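Cerato-platanin-like protein from Moniliophthora perniciosa is of unknown function but belongs to the cerato-platanin family of secreted proteins and has a double-psi beta-barrel fold. Local coordinates of one contact, PDB 3SUK (chain A, 1.34 Å), residues Asn20-Ser25 and Ala82-Gly87, beside the matching contact of the related cerato-platanin-like protein from Moniliophthora perniciosa, PDB 3SUL (chain B, 1.63 Å), residues Gly20-Ser25 and Gly79-Gly84. Both blocks share one frame: the second was fitted to the first on N, CA, C and O of the twelve residues, RMSD 0.41 Å. Numbering follows each deposited sequence.

Structure 1 (3SUK); sequences NTVACS and AIDHAG.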
loop_
_atom_site.group_PDB
_atom_site.type_symbol
_atom_site.label_atom_id
_atom_site.label_comp_id
_atom_site.label_asym_id
_atom_site.label_seq_id
_atom_site.Cartn_x
_atom_site.Cartn_y
_atom_site.Cartn_z
ATOM N N ASN A 20 -2.745 13.451 -6.524
ATOM C CA ASN A 20 -3.008 13.698 -7.927
ATOM C C ASN A 20 -2.038 13.016 -8.882
ATOM O O ASN A 20 -2.265 12.989 -10.045
ATOM C CB ASN A 20 -3.139 15.195 -8.202
ATOM C CG ASN A 20 -4.377 15.748 -7.574
ATOM O OD1 ASN A 20 -5.411 15.142 -7.590
ATOM N ND2 ASN A 20 -4.230 16.877 -6.959
ATOM N N THR A 21 -0.990 12.433 -8.328
ATOM C CA THR A 21 0.040 11.720 -9.090
ATOM C C THR A 21 -0.229 10.212 -9.232
ATOM O O THR A 21 0.505 9.545 -9.896
ATOM C CB THR A 21 1.481 11.862 -8.478
ATOM O OG1 THR A 21 1.540 11.229 -7.200
ATOM C CG2 THR A 21 1.927 13.322 -8.330
ATOM N N VAL A 22 -1.313 9.712 -8.636
ATOM C CA VAL A 22 -1.635 8.294 -8.657
ATOM C C VAL A 22 -2.994 8.065 -9.294
ATOM O O VAL A 22 -3.681 8.965 -9.579
ATOM C CB VAL A 22 -1.570 7.639 -7.222
ATOM C CG1 VAL A 22 -0.197 7.772 -6.652
ATOM C CG2 VAL A 22 -2.532 8.370 -6.282
ATOM N N ALA A 23 -3.338 6.819 -9.523
ATOM C CA ALA A 23 -4.555 6.455 -10.164
ATOM C C ALA A 23 -5.787 6.943 -9.379
ATOM O O ALA A 23 -6.757 7.282 -9.976
ATOM C CB ALA A 23 -4.605 4.972 -10.331
ATOM N N CYS A 24 -5.692 6.913 -8.057
ATOM C CA CYS A 24 -6.800 7.281 -7.165
ATOM C C CYS A 24 -6.817 8.766 -6.805
ATOM O O CYS A 24 -6.866 9.132 -5.694
ATOM C CB CYS A 24 -6.802 6.426 -5.890
ATOM S SG CYS A 24 -6.828 4.592 -6.247
ATOM N N SER A 25 -6.816 9.557 -7.863
ATOM C CA SER A 25 -6.755 10.986 -7.737
ATOM C C SER A 25 -8.184 11.577 -7.659
ATOM O O SER A 25 -8.687 11.755 -6.608
ATOM C CB SER A 25 -5.971 11.529 -8.958
ATOM O OG SER A 25 -6.510 11.145 -10.181
ATOM N N ALA A 82 -4.280 0.977 -0.135
ATOM C CA ALA A 82 -3.959 0.993 -1.554
ATOM C C ALA A 82 -4.517 2.238 -2.229
ATOM O O ALA A 82 -5.642 2.523 -2.111
ATOM C CB ALA A 82 -4.458 -0.302 -2.207
ATOM N N ILE A 83 -3.621 2.951 -2.879
ATOM C CA ILE A 83 -3.940 4.228 -3.522
ATOM C C ILE A 83 -3.603 4.357 -5.021
ATOM O O ILE A 83 -3.704 5.417 -5.570
ATOM C CB ILE A 83 -3.226 5.373 -2.751
ATOM C CG1 ILE A 83 -1.698 5.324 -2.927
ATOM C CG2 ILE A 83 -3.628 5.329 -1.263
ATOM C CD1 ILE A 83 -0.962 6.550 -2.443
ATOM N N ASP A 84 -3.107 3.288 -5.623
ATOM C CA ASP A 84 -2.580 3.384 -6.988
ATOM C C ASP A 84 -2.666 1.990 -7.602
ATOM O O ASP A 84 -2.853 1.043 -6.899
ATOM C CB ASP A 84 -1.134 3.902 -6.923
ATOM C CG ASP A 84 -0.591 4.473 -8.247
ATOM O OD1 ASP A 84 -1.336 4.572 -9.194
ATOM O OD2 ASP A 84 0.605 4.774 -8.213
ATOM N N HIS A 85 -2.544 1.931 -8.914
ATOM C CA HIS A 85 -2.476 0.685 -9.671
ATOM C C HIS A 85 -1.066 0.085 -9.647
ATOM O O HIS A 85 -0.164 0.764 -9.864
ATOM C CB HIS A 85 -2.890 0.968 -11.139
ATOM C CG HIS A 85 -2.606 -0.174 -12.082
ATOM N ND1 HIS A 85 -3.349 -1.324 -12.103
ATOM C CD2 HIS A 85 -1.627 -0.349 -12.992
ATOM C CE1 HIS A 85 -2.866 -2.147 -13.011
ATOM N NE2 HIS A 85 -1.828 -1.572 -13.570
ATOM N N ALA A 86 -0.985 -1.229 -9.449
ATOM C CA ALA A 86 0.245 -2.007 -9.630
ATOM C C ALA A 86 -0.063 -3.063 -10.676
ATOM O O ALA A 86 -1.162 -3.493 -10.814
ATOM C CB ALA A 86 0.628 -2.677 -8.335
ATOM N N GLY A 87 0.951 -3.458 -11.411
ATOM C CA GLY A 87 0.805 -4.527 -12.369
ATOM C C GLY A 87 0.643 -5.900 -11.750
ATOM O O GLY A 87 0.136 -6.749 -12.361
#
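Ala23 N donates to Asp84 OD1 (3.0 Å, N-H...O angle 164°) from above the carboxylate plane. This bond ties the loop between strands 4-8 and 47-50 to the chain corner at Asp84, which follows on from strand 74-83, in the double-psi beta barrel. Asp84 holds CG anti to its own N (chi1 -162°), which brings the carboxylate to the loop. OD1 also accepts from His85 N (2.9 Å). OD2 is bonded to Tyr12 OH.

Val22 and Ala23 make van der Waals contacts. Val22 lies across the carboxylate, with CG1 3.5 Å from Asp84 OD2. Its other methyl, CG2, is 3.3 Å from Ile83 O. Ala23 CB stands 4.4 Å from His85 CB, and the imidazole uses ND1 to bond Ile53 O.

Cys24, in a disulfide with Cys61, packs on the strand backbone. Its SG is 3.3 Å from Ile83 O.

Structure 2 (3SUL); sequences GTVACS and GVDVAG.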
loop_
_atom_site.group_PDB
_atom_site.type_symbol
_atom_site.label_atom_id
_atom_site.label_comp_id
_atom_site.label_asym_id
_atom_site.label_seq_id
_atom_site.Cartn_x
_atom_site.Cartn_y
_atom_site.Cartn_z
ATOM N N GLY B 20 -2.752 13.554 -6.551
ATOM C CA GLY B 20 -2.906 13.837 -7.969
ATOM C C GLY B 20 -2.085 13.015 -8.918
ATOM O O GLY B 20 -2.375 13.039 -10.080
ATOM N N THR B 21 -1.026 12.380 -8.448
ATOM C CA THR B 21 -0.006 11.698 -9.275
ATOM C C THR B 21 -0.365 10.243 -9.425
ATOM O O THR B 21 0.418 9.503 -9.997
ATOM C CB THR B 21 1.365 11.775 -8.615
ATOM O OG1 THR B 21 1.373 11.069 -7.356
ATOM C CG2 THR B 21 1.773 13.271 -8.365
ATOM N N VAL B 22 -1.462 9.817 -8.790
ATOM C CA VAL B 22 -1.838 8.413 -8.790
ATOM C C VAL B 22 -3.246 8.215 -9.328
ATOM O O VAL B 22 -4.010 9.141 -9.583
ATOM C CB VAL B 22 -1.670 7.718 -7.357
ATOM C CG1 VAL B 22 -0.261 7.705 -6.893
ATOM C CG2 VAL B 22 -2.601 8.397 -6.275
ATOM N N ALA B 23 -3.612 6.943 -9.546
ATOM C CA ALA B 23 -4.891 6.623 -10.125
ATOM C C ALA B 23 -5.920 7.067 -9.182
ATOM O O ALA B 23 -6.970 7.497 -9.607
ATOM C CB ALA B 23 -5.063 5.090 -10.330
ATOM N N CYS B 24 -5.611 7.029 -7.865
ATOM C CA CYS B 24 -6.652 7.324 -6.929
ATOM C C CYS B 24 -6.622 8.782 -6.506
ATOM O O CYS B 24 -6.489 9.107 -5.358
ATOM C CB CYS B 24 -6.546 6.444 -5.715
ATOM S SG CYS B 24 -6.703 4.698 -6.182
ATOM N N SER B 25 -6.856 9.631 -7.478
ATOM C CA SER B 25 -6.675 11.070 -7.322
ATOM C C SER B 25 -8.009 11.652 -6.984
ATOM O O SER B 25 -8.490 11.592 -5.823
ATOM C CB SER B 25 -6.083 11.592 -8.615
ATOM O OG SER B 25 -6.922 11.205 -9.745
ATOM N N GLY B 79 -4.746 1.023 -0.630
ATOM C CA GLY B 79 -4.460 0.903 -2.107
ATOM C C GLY B 79 -4.765 2.277 -2.707
ATOM O O GLY B 79 -5.841 2.827 -2.511
ATOM N N VAL B 80 -3.781 2.867 -3.406
ATOM C CA VAL B 80 -4.020 4.202 -3.945
ATOM C C VAL B 80 -3.532 4.293 -5.366
ATOM O O VAL B 80 -3.652 5.340 -5.961
ATOM C CB VAL B 80 -3.302 5.294 -3.138
ATOM C CG1 VAL B 80 -3.733 5.249 -1.685
ATOM C CG2 VAL B 80 -1.789 5.132 -3.198
ATOM N N ASP B 81 -2.913 3.227 -5.874
ATOM C CA ASP B 81 -2.389 3.310 -7.231
ATOM C C ASP B 81 -2.407 1.926 -7.899
ATOM O O ASP B 81 -2.594 0.913 -7.279
ATOM C CB ASP B 81 -0.982 3.934 -7.267
ATOM C CG ASP B 81 -0.667 4.523 -8.638
ATOM O OD1 ASP B 81 -1.610 4.577 -9.469
ATOM O OD2 ASP B 81 0.479 4.906 -8.838
ATOM N N VAL B 82 -2.192 1.919 -9.191
ATOM C CA VAL B 82 -2.160 0.681 -9.966
ATOM C C VAL B 82 -0.851 -0.038 -9.691
ATOM O O VAL B 82 0.249 0.548 -9.765
ATOM C CB VAL B 82 -2.274 1.055 -11.462
ATOM C CG1 VAL B 82 -2.175 -0.243 -12.360
ATOM C CG2 VAL B 82 -3.576 1.734 -11.709
ATOM N N ALA B 83 -0.938 -1.331 -9.322
ATOM C CA ALA B 83 0.282 -2.162 -9.366
ATOM C C ALA B 83 0.018 -3.203 -10.420
ATOM O O ALA B 83 -1.138 -3.582 -10.633
ATOM C CB ALA B 83 0.614 -2.818 -8.051
ATOM N N GLY B 84 1.089 -3.605 -11.100
ATOM C CA GLY B 84 1.002 -4.698 -12.077
ATOM C C GLY B 84 0.771 -6.015 -11.373
ATOM O O GLY B 84 -0.140 -6.802 -11.708
HETATM O O HOH W 1 1.160 6.934 -11.034
#
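Ala23 N gives its hydrogen to Asp81 OD1 (3.1 Å, N-H...O angle 161°) from above the carboxylate plane. Asp81 has CG anti to its own N (chi1 -157°), and this swings the carboxylate across to the loop. OD1 also takes a weak bond from Val82 N (2.7 Å). On the OD2 side a modelled water donates to Asp81 OD2 and to Thr21 O, bridging the two segments. The Asp81 side chain also touches Tyr12.

Val22 and Ala23 make van der Waals contacts. Val22 lies across the carboxylate, with CG1 3.5 Å from Asp81 OD2. Its other methyl, CG2, is 3.2 Å from Val80 O. Ala23 CB meets Val82 at CG2, 3.9 Å away.

Cys24 forms a disulfide with Cys60 and packs on the strand backbone. Its SG lies 3.1 Å from Val80 O.

Structure 1 against structure 2
The central bond is kept: Ala23(A) N to Asp84(A) OD1 is 3.0 Å, and Ala23(B) N to Asp81(B) OD1 is 3.1 Å. The side chains of Val22(A), Cys24(A) and Asp84(A) and their counterparts hold their places. A water between Thr21(B) O and Asp81(B) OD2 is modelled in structure 2.

Four positions are exchanged. From Asn20(A) to Gly20(B) the exposed side chain, CB to its amide, goes, and with it the contact of Asn20(A) OD1 with Ser25(A) CB at 3.9 Å. From Ala82(A) to Gly79(B) a buried methyl is lost, and the CA atoms stand 0.8 Å apart after superposition.

Ile83(A) becomes Val80(B). CG1 of Ile83(A) and CG2 of Val80(B) are 0.3 Å apart, and CG2 of Ile83(A) and CG1 of Val80(B) are 0.4 Å apart. The touch with Val22(A) or Val22(B) remains. CD1 of Ile83(A) has no counterpart in Val80(B), so the side chain is one methyl shorter at this buried place.

At His85(A) against Val82(B) the CB atoms stand 0.7 Å apart. CG of His85(A) is matched by CG1 of Val82(B), 0.5 Å apart. The touch with Ala23(A) or Ala23(B) stays. The ring atoms ND1, CE1 and NE2 go, so Val82(B) has no side-chain nitrogen to repeat the bond from His85(A) ND1 to Ile53(A) O. In exchange Val82(B) brings a second branch, CG2, which has no counterpart in His85(A).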